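Local coordinates for core protein VP4 (Bluetongue virus, PDB 2JHP), which caps viral messenger RNA, joining several capping activities in one chain, and forms part of the inner capsid, at residues 194-199 with 221-226; 262-267 with 303-308; 466-471 with 564-569; 433-438 with 499-504. All coordinates share one frame; numbering follows the deposited sequence.

Overall arrangement
The four contacts form two touching pairs in two different sheets, both with the strand order 3-2-1-4-5-7-6 of Rossmann-like methyltransferases. Interactions 1 and 2, centres about 11 Å apart, are joined where strand 192-196 of the first neighbours strand 260-264 of the second, and line one S-adenosyl-L-homocysteine site from adjacent strand ends. Interactions 3 and 4, centres about 9 Å apart, are joined through strands 466-469 and 499-503. Between the pairs, centres lie about 44 to 56 Å apart without contact. Near interaction 4 sit a guanine, about 4 Å from the F499 side chain, and a bound S-adenosyl-L-homocysteine about 7 Å from that of T435; interaction 3 lies at the outer strand of this sheet.

Interaction 1: residues 194-199 with 221-226; sequences HYIGCG and HVYDPI. With SAH (S-adenosyl-L-homocysteine), chain C.
Y223 reaches across to H194, placing its OH 2.6 Å from H194 ND1 in a hydrogen bond at the imidazole edge; either group could be the donor. The rings meet rim to rim, so the hydroxyl reaches the imidazole nitrogen and two buried polar atoms satisfy each other. H221 lies beside H194, its CB over one imidazole face, and the rings, tilted by 17°, are slid apart and barely overlap. H238 extends this aromatic cluster, bonding H221 ND1 and stacking on Y223, while E192 takes H194 NE2. I196 sets CD1 3.4 Å from Y223 CD1. The strands run parallel, bonded Y195 N to H221 O and Y223 N to Y195 O, the first two of a Rossmann-like methyltransferase fold. Where they end, the backbone turns at G197 and G199, whose positive phi suits glycine; G197 N bonds Y223 O, and G197 O accepts from the amine N of S-adenosyl-L-homocysteine (2.8 Å). D224 follows directly on the second strand: OD1 accepts from ribose O2' at 2.7 Å and OD2 from O3' at 3.1 Å. OD2 also receives G199 N from above the carboxylate plane, and OD1 accepts I226 N in an Asx turn.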
# COMPACT_ATOMS: atom_id res chain seq x y z
N HIS A 194 13.81 -27.27 -4.70
CA HIS A 194 14.91 -28.12 -5.10
C HIS A 194 15.90 -27.28 -5.91
O HIS A 194 15.58 -26.81 -7.01
CB HIS A 194 14.38 -29.31 -5.89
CG HIS A 194 13.51 -30.23 -5.10
ND1 HIS A 194 13.94 -31.46 -4.65
CD2 HIS A 194 12.24 -30.09 -4.64
CE1 HIS A 194 12.97 -32.04 -3.96
NE2 HIS A 194 11.93 -31.23 -3.94
N TYR A 195 17.08 -27.08 -5.34
CA TYR A 195 18.09 -26.17 -5.89
C TYR A 195 19.30 -26.96 -6.36
O TYR A 195 20.16 -27.34 -5.56
CB TYR A 195 18.49 -25.14 -4.82
CG TYR A 195 19.32 -23.95 -5.27
CD1 TYR A 195 19.87 -23.87 -6.55
CD2 TYR A 195 19.60 -22.91 -4.38
CE1 TYR A 195 20.64 -22.77 -6.93
CE2 TYR A 195 20.37 -21.81 -4.75
CZ TYR A 195 20.89 -21.75 -6.03
OH TYR A 195 21.65 -20.66 -6.40
N ILE A 196 19.34 -27.22 -7.66
CA ILE A 196 20.40 -27.99 -8.30
C ILE A 196 21.50 -27.04 -8.75
O ILE A 196 21.22 -26.05 -9.44
CB ILE A 196 19.91 -28.76 -9.58
CG1 ILE A 196 18.39 -29.09 -9.55
CG2 ILE A 196 20.80 -29.97 -9.86
CD1 ILE A 196 17.97 -30.22 -8.66
N GLY A 197 22.74 -27.36 -8.39
CA GLY A 197 23.87 -26.51 -8.71
C GLY A 197 23.97 -25.38 -7.70
O GLY A 197 24.28 -24.24 -8.06
N CYS A 198 23.72 -25.70 -6.43
CA CYS A 198 23.68 -24.70 -5.36
C CYS A 198 25.03 -24.06 -5.02
O CYS A 198 25.08 -22.99 -4.41
CB CYS A 198 23.03 -25.30 -4.10
SG CYS A 198 23.86 -26.76 -3.40
N GLY A 199 26.12 -24.72 -5.41
CA GLY A 199 27.46 -24.21 -5.13
C GLY A 199 27.86 -24.35 -3.68
O GLY A 199 27.57 -25.37 -3.05
N HIS A 221 15.89 -28.34 -0.63
CA HIS A 221 16.69 -29.49 -1.06
C HIS A 221 17.77 -28.98 -1.99
O HIS A 221 17.47 -28.51 -3.09
CB HIS A 221 15.82 -30.52 -1.77
CG HIS A 221 15.03 -31.40 -0.85
ND1 HIS A 221 15.60 -32.41 -0.11
CD2 HIS A 221 13.70 -31.43 -0.57
CE1 HIS A 221 14.67 -33.01 0.60
NE2 HIS A 221 13.51 -32.44 0.34
N VAL A 222 19.01 -29.03 -1.54
CA VAL A 222 20.11 -28.43 -2.30
C VAL A 222 21.08 -29.49 -2.82
O VAL A 222 21.55 -30.34 -2.06
CB VAL A 222 20.86 -27.32 -1.50
CG1 VAL A 222 19.89 -26.19 -1.10
CG2 VAL A 222 21.54 -27.88 -0.27
N TYR A 223 21.37 -29.44 -4.12
CA TYR A 223 22.14 -30.49 -4.79
C TYR A 223 23.43 -29.96 -5.39
O TYR A 223 23.41 -29.03 -6.20
CB TYR A 223 21.32 -31.13 -5.92
CG TYR A 223 19.92 -31.61 -5.56
CD1 TYR A 223 18.87 -30.71 -5.40
CD2 TYR A 223 19.65 -32.98 -5.44
CE1 TYR A 223 17.58 -31.15 -5.10
CE2 TYR A 223 18.36 -33.43 -5.14
CZ TYR A 223 17.33 -32.51 -4.98
OH TYR A 223 16.07 -32.95 -4.69
N ASP A 224 24.55 -30.56 -4.99
CA ASP A 224 25.87 -30.24 -5.56
C ASP A 224 26.95 -31.13 -4.95
O ASP A 224 27.09 -31.18 -3.73
CB ASP A 224 26.25 -28.77 -5.35
CG ASP A 224 27.32 -28.30 -6.29
OD1 ASP A 224 28.41 -28.90 -6.33
OD2 ASP A 224 27.08 -27.31 -7.01
N PRO A 225 27.71 -31.83 -5.79
CA PRO A 225 28.92 -32.58 -5.36
C PRO A 225 29.86 -31.85 -4.37
O PRO A 225 30.44 -32.49 -3.50
CB PRO A 225 29.64 -32.84 -6.68
CG PRO A 225 28.55 -33.00 -7.65
CD PRO A 225 27.46 -31.99 -7.23
N ILE A 226 30.00 -30.53 -4.51
CA ILE A 226 30.88 -29.74 -3.62
C ILE A 226 30.14 -28.93 -2.54
O ILE A 226 30.72 -28.02 -1.94
CB ILE A 226 31.86 -28.82 -4.42
CG1 ILE A 226 31.10 -27.70 -5.16
CG2 ILE A 226 32.73 -29.65 -5.36
CD1 ILE A 226 31.85 -26.36 -5.20
N SAH C . 24.48 -21.53 -7.39
CA SAH C . 25.94 -21.29 -7.13
CB SAH C . 26.71 -20.99 -8.42
CG SAH C . 26.70 -22.14 -9.42
SD SAH C . 28.34 -22.90 -9.57
C SAH C . 26.12 -20.17 -6.12
O SAH C . 25.25 -19.30 -5.96
OXT SAH C . 27.13 -20.11 -5.42
C5' SAH C . 27.75 -24.29 -10.55
C4' SAH C . 27.80 -25.55 -9.71
O4' SAH C . 27.10 -26.60 -10.34
C3' SAH C . 29.21 -26.07 -9.49
O3' SAH C . 29.57 -25.79 -8.16
C2' SAH C . 29.13 -27.57 -9.74
O2' SAH C . 29.61 -28.30 -8.64
C1' SAH C . 27.64 -27.81 -9.87
N9 SAH C . 27.22 -28.89 -10.77
C8 SAH C . 27.75 -29.26 -11.98
N7 SAH C . 27.01 -30.28 -12.47
C5 SAH C . 26.02 -30.56 -11.60
C6 SAH C . 24.99 -31.50 -11.60
N6 SAH C . 24.86 -32.34 -12.62
N1 SAH C . 24.11 -31.55 -10.54
C2 SAH C . 24.25 -30.67 -9.48
N3 SAH C . 25.27 -29.74 -9.49
C4 SAH C . 26.14 -29.69 -10.53

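Interaction 2: residues 262-267 with 303-308; sequences FIWDVS and ALIKHR. With SAH (S-adenosyl-L-homocysteine), chain C.
The carboxylate of D265 is gripped from several directions: OD1 faces K306, with NZ at 3.7 Å making a long salt bridge, and OD2 accepts from the amine N of S-adenosyl-L-homocysteine at 2.9 Å. R337 holds OD1 as well, so a second shell fixes the group that reads the ligand's amine. K306 crosses D265 obliquely, its CE 3.3 Å from OD1; the bends late in the chain leave NZ to find its stronger partner in E335. A long flexible lysine suits this place, its CD lying beside V266 O while its amine goes on to a carboxylate. Residues 262-264 and 303-308 are adjacent parallel strands, the fourth and fifth of a Rossmann-like sheet, and D265 follows the fourth at its carboxyl end, where such folds bind their cofactor. Backbone bonds L304 N to F262 O, W264 N to L304 O and K306 N to W264 O join them. On one face, I305 lies across F262 and W264: CD1 comes to the F262 edge, 3.7 Å from CE2, while CG2 lies 3.6 Å from W264 CD1. V266 CG2 sits over the centre of the indole, and CG1 packs 3.4 Å from N7 of the adenine.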
# COMPACT_ATOMS: atom_id res chain seq x y z
N PHE A 262 11.46 -25.51 -8.85
CA PHE A 262 12.66 -26.13 -9.36
C PHE A 262 13.65 -25.05 -9.81
O PHE A 262 13.34 -24.25 -10.69
CB PHE A 262 12.28 -27.05 -10.53
CG PHE A 262 13.42 -27.83 -11.13
CD1 PHE A 262 13.78 -29.07 -10.62
CD2 PHE A 262 14.11 -27.34 -12.24
CE1 PHE A 262 14.83 -29.80 -11.18
CE2 PHE A 262 15.16 -28.07 -12.82
CZ PHE A 262 15.52 -29.30 -12.28
N ILE A 263 14.83 -25.03 -9.18
CA ILE A 263 15.88 -24.05 -9.48
C ILE A 263 17.14 -24.75 -10.00
O ILE A 263 17.72 -25.58 -9.30
CB ILE A 263 16.23 -23.17 -8.25
CG1 ILE A 263 14.99 -22.43 -7.74
CG2 ILE A 263 17.34 -22.18 -8.59
CD1 ILE A 263 15.26 -21.45 -6.60
N TRP A 264 17.55 -24.40 -11.23
CA TRP A 264 18.69 -25.04 -11.93
C TRP A 264 19.76 -24.01 -12.28
O TRP A 264 19.52 -23.09 -13.08
CB TRP A 264 18.21 -25.75 -13.20
CG TRP A 264 19.28 -26.45 -14.04
CD1 TRP A 264 20.11 -25.87 -14.97
CD2 TRP A 264 19.57 -27.85 -14.07
NE1 TRP A 264 20.91 -26.83 -15.56
CE2 TRP A 264 20.60 -28.05 -15.02
CE3 TRP A 264 19.07 -28.96 -13.37
CZ2 TRP A 264 21.14 -29.31 -15.28
CZ3 TRP A 264 19.60 -30.21 -13.64
CH2 TRP A 264 20.62 -30.38 -14.58
N ASP A 265 20.94 -24.19 -11.67
CA ASP A 265 22.09 -23.29 -11.87
C ASP A 265 23.36 -24.08 -12.18
O ASP A 265 24.47 -23.65 -11.86
CB ASP A 265 22.30 -22.39 -10.64
CG ASP A 265 23.13 -21.14 -10.96
OD1 ASP A 265 23.03 -20.62 -12.09
OD2 ASP A 265 23.88 -20.69 -10.08
N VAL A 266 23.17 -25.22 -12.84
CA VAL A 266 24.27 -26.13 -13.18
C VAL A 266 25.26 -25.54 -14.21
O VAL A 266 24.86 -25.02 -15.26
CB VAL A 266 23.69 -27.49 -13.65
CG1 VAL A 266 24.78 -28.42 -14.16
CG2 VAL A 266 22.91 -28.14 -12.53
N SER A 267 26.54 -25.63 -13.88
CA SER A 267 27.65 -25.25 -14.76
C SER A 267 28.93 -26.01 -14.35
O SER A 267 29.05 -26.42 -13.20
CB SER A 267 27.90 -23.74 -14.72
OG SER A 267 28.55 -23.36 -13.53
N ALA A 303 9.64 -23.31 -12.61
CA ALA A 303 11.07 -23.59 -12.68
C ALA A 303 11.81 -22.34 -13.12
O ALA A 303 11.31 -21.55 -13.93
CB ALA A 303 11.34 -24.74 -13.63
N LEU A 304 13.01 -22.16 -12.57
CA LEU A 304 13.92 -21.14 -13.06
C LEU A 304 15.25 -21.77 -13.49
O LEU A 304 16.00 -22.28 -12.65
CB LEU A 304 14.14 -20.05 -12.01
CG LEU A 304 14.62 -18.68 -12.51
CD1 LEU A 304 13.59 -17.98 -13.40
CD2 LEU A 304 14.95 -17.82 -11.32
N ILE A 305 15.52 -21.75 -14.79
CA ILE A 305 16.71 -22.39 -15.34
C ILE A 305 17.79 -21.39 -15.80
O ILE A 305 17.50 -20.34 -16.39
CB ILE A 305 16.35 -23.34 -16.53
CG1 ILE A 305 15.04 -24.12 -16.27
CG2 ILE A 305 17.53 -24.26 -16.88
CD1 ILE A 305 15.09 -25.18 -15.16
N LYS A 306 19.05 -21.74 -15.52
CA LYS A 306 20.20 -21.01 -16.04
C LYS A 306 20.14 -20.95 -17.57
O LYS A 306 19.84 -21.95 -18.22
CB LYS A 306 21.48 -21.71 -15.60
CG LYS A 306 22.72 -20.85 -15.60
CD LYS A 306 23.98 -21.72 -15.55
CE LYS A 306 25.07 -21.11 -14.70
NZ LYS A 306 25.20 -19.65 -14.93
N HIS A 307 20.43 -19.79 -18.14
CA HIS A 307 20.30 -19.63 -19.58
C HIS A 307 21.43 -18.82 -20.20
O HIS A 307 21.29 -17.62 -20.41
CB HIS A 307 18.96 -18.97 -19.91
CG HIS A 307 18.55 -19.13 -21.34
ND1 HIS A 307 18.86 -18.19 -22.30
CD2 HIS A 307 17.86 -20.11 -21.97
CE1 HIS A 307 18.37 -18.59 -23.47
NE2 HIS A 307 17.77 -19.75 -23.30
N ARG A 308 22.55 -19.47 -20.50
CA ARG A 308 23.64 -18.79 -21.22
C ARG A 308 23.36 -18.80 -22.72
O ARG A 308 23.03 -19.84 -23.29
CB ARG A 308 25.04 -19.35 -20.88
CG ARG A 308 25.14 -20.86 -20.62
CD ARG A 308 24.95 -21.24 -19.13
NE ARG A 308 26.20 -21.66 -18.50
CZ ARG A 308 26.53 -22.92 -18.27
NH1 ARG A 308 25.71 -23.92 -18.61
NH2 ARG A 308 27.69 -23.19 -17.69
N SAH C . 24.48 -21.53 -7.39
CA SAH C . 25.94 -21.29 -7.13
CB SAH C . 26.71 -20.99 -8.42
CG SAH C . 26.70 -22.14 -9.42
SD SAH C . 28.34 -22.90 -9.57
C SAH C . 26.12 -20.17 -6.12
O SAH C . 25.25 -19.30 -5.96
OXT SAH C . 27.13 -20.11 -5.42
C5' SAH C . 27.75 -24.29 -10.55
C4' SAH C . 27.80 -25.55 -9.71
O4' SAH C . 27.10 -26.60 -10.34
C3' SAH C . 29.21 -26.07 -9.49
O3' SAH C . 29.57 -25.79 -8.16
C2' SAH C . 29.13 -27.57 -9.74
O2' SAH C . 29.61 -28.30 -8.64
C1' SAH C . 27.64 -27.81 -9.87
N9 SAH C . 27.22 -28.89 -10.77
C8 SAH C . 27.75 -29.26 -11.98
N7 SAH C . 27.01 -30.28 -12.47
C5 SAH C . 26.02 -30.56 -11.60
C6 SAH C . 24.99 -31.50 -11.60
N6 SAH C . 24.86 -32.34 -12.62
N1 SAH C . 24.11 -31.55 -10.54
C2 SAH C . 24.25 -30.67 -9.48
N3 SAH C . 25.27 -29.74 -9.49
C4 SAH C . 26.14 -29.69 -10.53

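Interaction 3: residues 466-471 with 564-569; sequences RILDGN and YVTDLF
R466 grips D567 side-on, NE (2.7 Å) and NH1 (2.9 Å) both directed at the one oxygen OD2. The oxygen lies in the guanidinium plane, yet the carboxylate is turned 71° from that plane: NH1 uses the syn lone pair of OD2, whereas NE approaches from above the carboxylate. The other oxygen, OD1, accepts I467 N at 3.1 Å, also from above the plane, so one aspartate binds both a side chain and the backbone of the strand. CG of D567 stands anti to its backbone N (chi1 -169°), on the way to R466. Farther along, V565 packs its CG1 3.6 Å from L468 C and its CB against D469 CB, a branched apolar residue well suited to lie flush against the strand backbone, while D469 N makes a weak bond to V565 O. Residues 466-469 form the outermost strand of the second Rossmann-like sheet, and the piece 565-567 runs roughly antiparallel alongside it. Both aspartates are N-caps: D567 OD2 takes W570 N ahead of helix 568-576, and D469 OD1 takes G472 N at the start of helix 470-480. In the second shell, S461 OG bonds D567 OD1, R519 forms a salt bridge with D469 OD2, and the carbonyls of Y462, R463 and E505 receive the remaining N-H groups of R466.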
# COMPACT_ATOMS: atom_id res chain seq x y z
N ARG A 466 -19.13 2.53 5.81
CA ARG A 466 -18.66 3.71 6.49
C ARG A 466 -17.74 4.51 5.54
O ARG A 466 -16.82 3.95 4.95
CB ARG A 466 -17.89 3.24 7.73
CG ARG A 466 -18.20 3.93 9.05
CD ARG A 466 -19.51 3.45 9.67
NE ARG A 466 -20.64 4.03 8.94
CZ ARG A 466 -21.53 3.32 8.26
NH1 ARG A 466 -22.50 3.93 7.61
NH2 ARG A 466 -21.45 1.99 8.23
N ILE A 467 -18.02 5.79 5.37
CA ILE A 467 -17.26 6.61 4.43
C ILE A 467 -16.64 7.82 5.12
O ILE A 467 -17.34 8.69 5.64
CB ILE A 467 -18.11 7.02 3.17
CG1 ILE A 467 -17.23 7.68 2.09
CG2 ILE A 467 -19.26 7.93 3.52
CD1 ILE A 467 -16.37 6.68 1.33
N LEU A 468 -15.31 7.86 5.13
CA LEU A 468 -14.57 8.88 5.88
C LEU A 468 -13.34 9.33 5.13
O LEU A 468 -12.88 8.65 4.22
CB LEU A 468 -14.13 8.33 7.23
CG LEU A 468 -15.12 7.69 8.20
CD1 LEU A 468 -14.31 6.96 9.22
CD2 LEU A 468 -16.02 8.73 8.89
N ASP A 469 -12.80 10.47 5.52
CA ASP A 469 -11.53 10.92 5.01
C ASP A 469 -10.45 10.10 5.69
O ASP A 469 -10.71 9.51 6.74
CB ASP A 469 -11.31 12.43 5.21
CG ASP A 469 -11.20 12.82 6.67
OD1 ASP A 469 -10.34 12.25 7.38
OD2 ASP A 469 -11.94 13.74 7.11
N GLY A 470 -9.26 10.06 5.10
CA GLY A 470 -8.17 9.23 5.58
C GLY A 470 -7.85 9.36 7.06
O GLY A 470 -7.63 8.35 7.75
N ASN A 471 -7.82 10.59 7.56
CA ASN A 471 -7.51 10.81 8.96
C ASN A 471 -8.63 10.30 9.86
O ASN A 471 -8.35 9.67 10.88
CB ASN A 471 -7.24 12.28 9.25
CG ASN A 471 -6.64 12.51 10.65
OD1 ASN A 471 -6.92 13.50 11.29
ND2 ASN A 471 -5.78 11.61 11.08
N TYR A 564 -14.75 18.65 2.99
CA TYR A 564 -14.85 17.54 3.97
C TYR A 564 -15.35 16.22 3.41
O TYR A 564 -16.13 16.19 2.45
CB TYR A 564 -15.70 17.94 5.19
CG TYR A 564 -15.30 19.29 5.75
CD1 TYR A 564 -16.02 20.44 5.42
CD2 TYR A 564 -14.16 19.43 6.55
CE1 TYR A 564 -15.64 21.67 5.90
CE2 TYR A 564 -13.78 20.69 7.04
CZ TYR A 564 -14.53 21.78 6.71
OH TYR A 564 -14.14 22.99 7.20
N VAL A 565 -14.89 15.14 4.03
CA VAL A 565 -15.45 13.80 3.82
C VAL A 565 -15.79 13.17 5.17
O VAL A 565 -14.89 12.77 5.90
CB VAL A 565 -14.48 12.85 3.08
CG1 VAL A 565 -15.12 11.48 2.89
CG2 VAL A 565 -14.06 13.44 1.73
N THR A 566 -17.07 13.11 5.49
CA THR A 566 -17.52 12.38 6.68
C THR A 566 -18.72 11.48 6.34
O THR A 566 -19.24 11.56 5.22
CB THR A 566 -17.85 13.32 7.85
OG1 THR A 566 -17.92 12.57 9.07
CG2 THR A 566 -19.17 14.08 7.61
N ASP A 567 -19.14 10.65 7.29
CA ASP A 567 -20.19 9.64 7.04
C ASP A 567 -21.59 10.17 7.32
O ASP A 567 -21.98 10.36 8.47
CB ASP A 567 -19.90 8.33 7.81
CG ASP A 567 -20.79 7.17 7.36
OD1 ASP A 567 -20.85 6.88 6.15
OD2 ASP A 567 -21.44 6.52 8.22
N LEU A 568 -22.35 10.39 6.24
CA LEU A 568 -23.73 10.86 6.33
C LEU A 568 -24.63 9.94 7.15
O LEU A 568 -25.36 10.39 8.02
CB LEU A 568 -24.33 11.07 4.94
CG LEU A 568 -23.93 12.36 4.21
CD1 LEU A 568 -24.73 12.48 2.92
CD2 LEU A 568 -24.15 13.59 5.08
N PHE A 569 -24.57 8.64 6.87
CA PHE A 569 -25.46 7.68 7.54
C PHE A 569 -25.27 7.71 9.05
O PHE A 569 -26.23 7.85 9.79
CB PHE A 569 -25.22 6.27 7.02
CG PHE A 569 -26.47 5.51 6.77
CD1 PHE A 569 -26.78 5.04 5.50
CD2 PHE A 569 -27.37 5.29 7.79
CE1 PHE A 569 -27.96 4.35 5.26
CE2 PHE A 569 -28.53 4.61 7.57
CZ PHE A 569 -28.83 4.13 6.30

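Interaction 4: residues 433-438 with 499-504; sequences IATAWV and FAVSLK
W437 and F499 make the aromatic contact between these strands, a T-shaped pair in which the indole edge is directed at the phenylalanine face. The planes stand 87° apart, and W437 CE3 comes 3.6 Å from F499 CE2, nearer the rim than the centre of the ring. Flat, broad side chains suit this end of the sheet, where F410 and W495 also meet the F499 ring edge-to-face.

Among aliphatic contacts, I433 and L503 lie side by side, pointing the same way, with I433 CD1 3.6 Å from L503 CD2. T435 and V501 pair likewise, CG2 against CG2 at 4.0 Å, while T435 OG1 is turned to bond F410 N. The opposite face carries small residues, A434, A436, A500 and S502, whose low bulk is consistent with the close packing of helix 453-460, through V456, on A500; V438 CG1 touches A500 CB there at 3.9 Å.

Backbone bonds supply the rest. A434 and S502 form one antiparallel hydrogen-bonded pair and A436 with A500 another, the shortest being A500 N to A436 O at 2.6 Å. CA-H...O contacts, such as T435 CA to A500 O, supplement these bonds.

Strand 499-503 thus runs against strand 433-437 with strand 466-469 on its far side, the reversed seventh strand slotted between the fifth and sixth that marks the Rossmann-like methyltransferase fold, with F499 beside the bound guanine.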
# COMPACT_ATOMS: atom_id res chain seq x y z
N ILE A 433 -12.31 -2.52 2.40
CA ILE A 433 -11.58 -1.28 2.59
C ILE A 433 -11.09 -0.80 1.24
O ILE A 433 -10.39 -1.51 0.53
CB ILE A 433 -10.40 -1.38 3.61
CG1 ILE A 433 -9.76 0.00 3.81
CG2 ILE A 433 -9.39 -2.44 3.20
CD1 ILE A 433 -8.86 0.13 5.02
N ALA A 434 -11.51 0.41 0.88
CA ALA A 434 -11.10 1.01 -0.39
C ALA A 434 -10.70 2.47 -0.18
O ALA A 434 -11.17 3.13 0.75
CB ALA A 434 -12.21 0.87 -1.41
N THR A 435 -9.81 2.96 -1.03
CA THR A 435 -9.39 4.37 -0.98
C THR A 435 -9.65 5.09 -2.30
O THR A 435 -9.60 4.48 -3.36
CB THR A 435 -7.90 4.53 -0.63
OG1 THR A 435 -7.11 3.83 -1.60
CG2 THR A 435 -7.59 4.03 0.76
N ALA A 436 -9.90 6.39 -2.20
CA ALA A 436 -10.03 7.24 -3.36
C ALA A 436 -9.43 8.61 -3.07
O ALA A 436 -9.64 9.20 -2.01
CB ALA A 436 -11.49 7.38 -3.76
N TRP A 437 -8.66 9.11 -4.02
CA TRP A 437 -8.04 10.41 -3.91
C TRP A 437 -9.06 11.56 -4.09
O TRP A 437 -9.82 11.57 -5.05
CB TRP A 437 -6.94 10.52 -4.97
CG TRP A 437 -6.21 11.78 -4.93
CD1 TRP A 437 -6.47 12.90 -5.66
CD2 TRP A 437 -5.08 12.10 -4.11
NE1 TRP A 437 -5.56 13.89 -5.37
CE2 TRP A 437 -4.70 13.42 -4.41
CE3 TRP A 437 -4.34 11.38 -3.17
CZ2 TRP A 437 -3.62 14.05 -3.80
CZ3 TRP A 437 -3.26 12.01 -2.55
CH2 TRP A 437 -2.91 13.34 -2.87
N VAL A 438 -9.05 12.51 -3.14
CA VAL A 438 -9.97 13.63 -3.14
C VAL A 438 -9.21 14.95 -3.04
O VAL A 438 -9.81 16.03 -3.16
CB VAL A 438 -11.02 13.55 -2.00
CG1 VAL A 438 -11.99 12.39 -2.23
CG2 VAL A 438 -10.35 13.43 -0.64
N PHE A 499 -7.29 11.51 0.99
CA PHE A 499 -7.98 10.30 0.58
C PHE A 499 -9.38 10.19 1.20
O PHE A 499 -9.63 10.63 2.34
CB PHE A 499 -7.16 9.04 0.93
CG PHE A 499 -5.82 8.91 0.19
CD1 PHE A 499 -4.64 9.35 0.77
CD2 PHE A 499 -5.75 8.28 -1.06
CE1 PHE A 499 -3.41 9.20 0.08
CE2 PHE A 499 -4.55 8.14 -1.72
CZ PHE A 499 -3.38 8.60 -1.14
N ALA A 500 -10.32 9.64 0.44
CA ALA A 500 -11.53 9.14 1.06
C ALA A 500 -11.32 7.66 1.26
O ALA A 500 -10.69 7.01 0.43
CB ALA A 500 -12.81 9.42 0.22
N VAL A 501 -11.83 7.16 2.39
CA VAL A 501 -11.75 5.75 2.72
C VAL A 501 -13.11 5.21 3.05
O VAL A 501 -13.87 5.81 3.82
CB VAL A 501 -10.82 5.48 3.92
CG1 VAL A 501 -10.71 3.99 4.14
CG2 VAL A 501 -9.45 6.08 3.70
N SER A 502 -13.41 4.07 2.46
CA SER A 502 -14.64 3.34 2.74
C SER A 502 -14.32 2.09 3.54
O SER A 502 -13.33 1.42 3.26
CB SER A 502 -15.32 2.98 1.42
OG SER A 502 -14.48 2.18 0.60
N LEU A 503 -15.15 1.77 4.53
CA LEU A 503 -14.92 0.61 5.41
C LEU A 503 -16.17 -0.24 5.56
O LEU A 503 -17.26 0.31 5.76
CB LEU A 503 -14.46 1.06 6.79
CG LEU A 503 -13.17 1.84 6.99
CD1 LEU A 503 -13.04 2.27 8.43
CD2 LEU A 503 -12.00 0.98 6.61
N LYS A 504 -16.03 -1.57 5.47
CA LYS A 504 -17.13 -2.49 5.79
C LYS A 504 -17.21 -2.65 7.31
O LYS A 504 -16.85 -3.69 7.87
CB LYS A 504 -16.98 -3.84 5.08
CG LYS A 504 -18.27 -4.64 4.99
CD LYS A 504 -18.27 -5.55 3.78
CE LYS A 504 -19.61 -6.23 3.58
NZ LYS A 504 -19.74 -6.78 2.20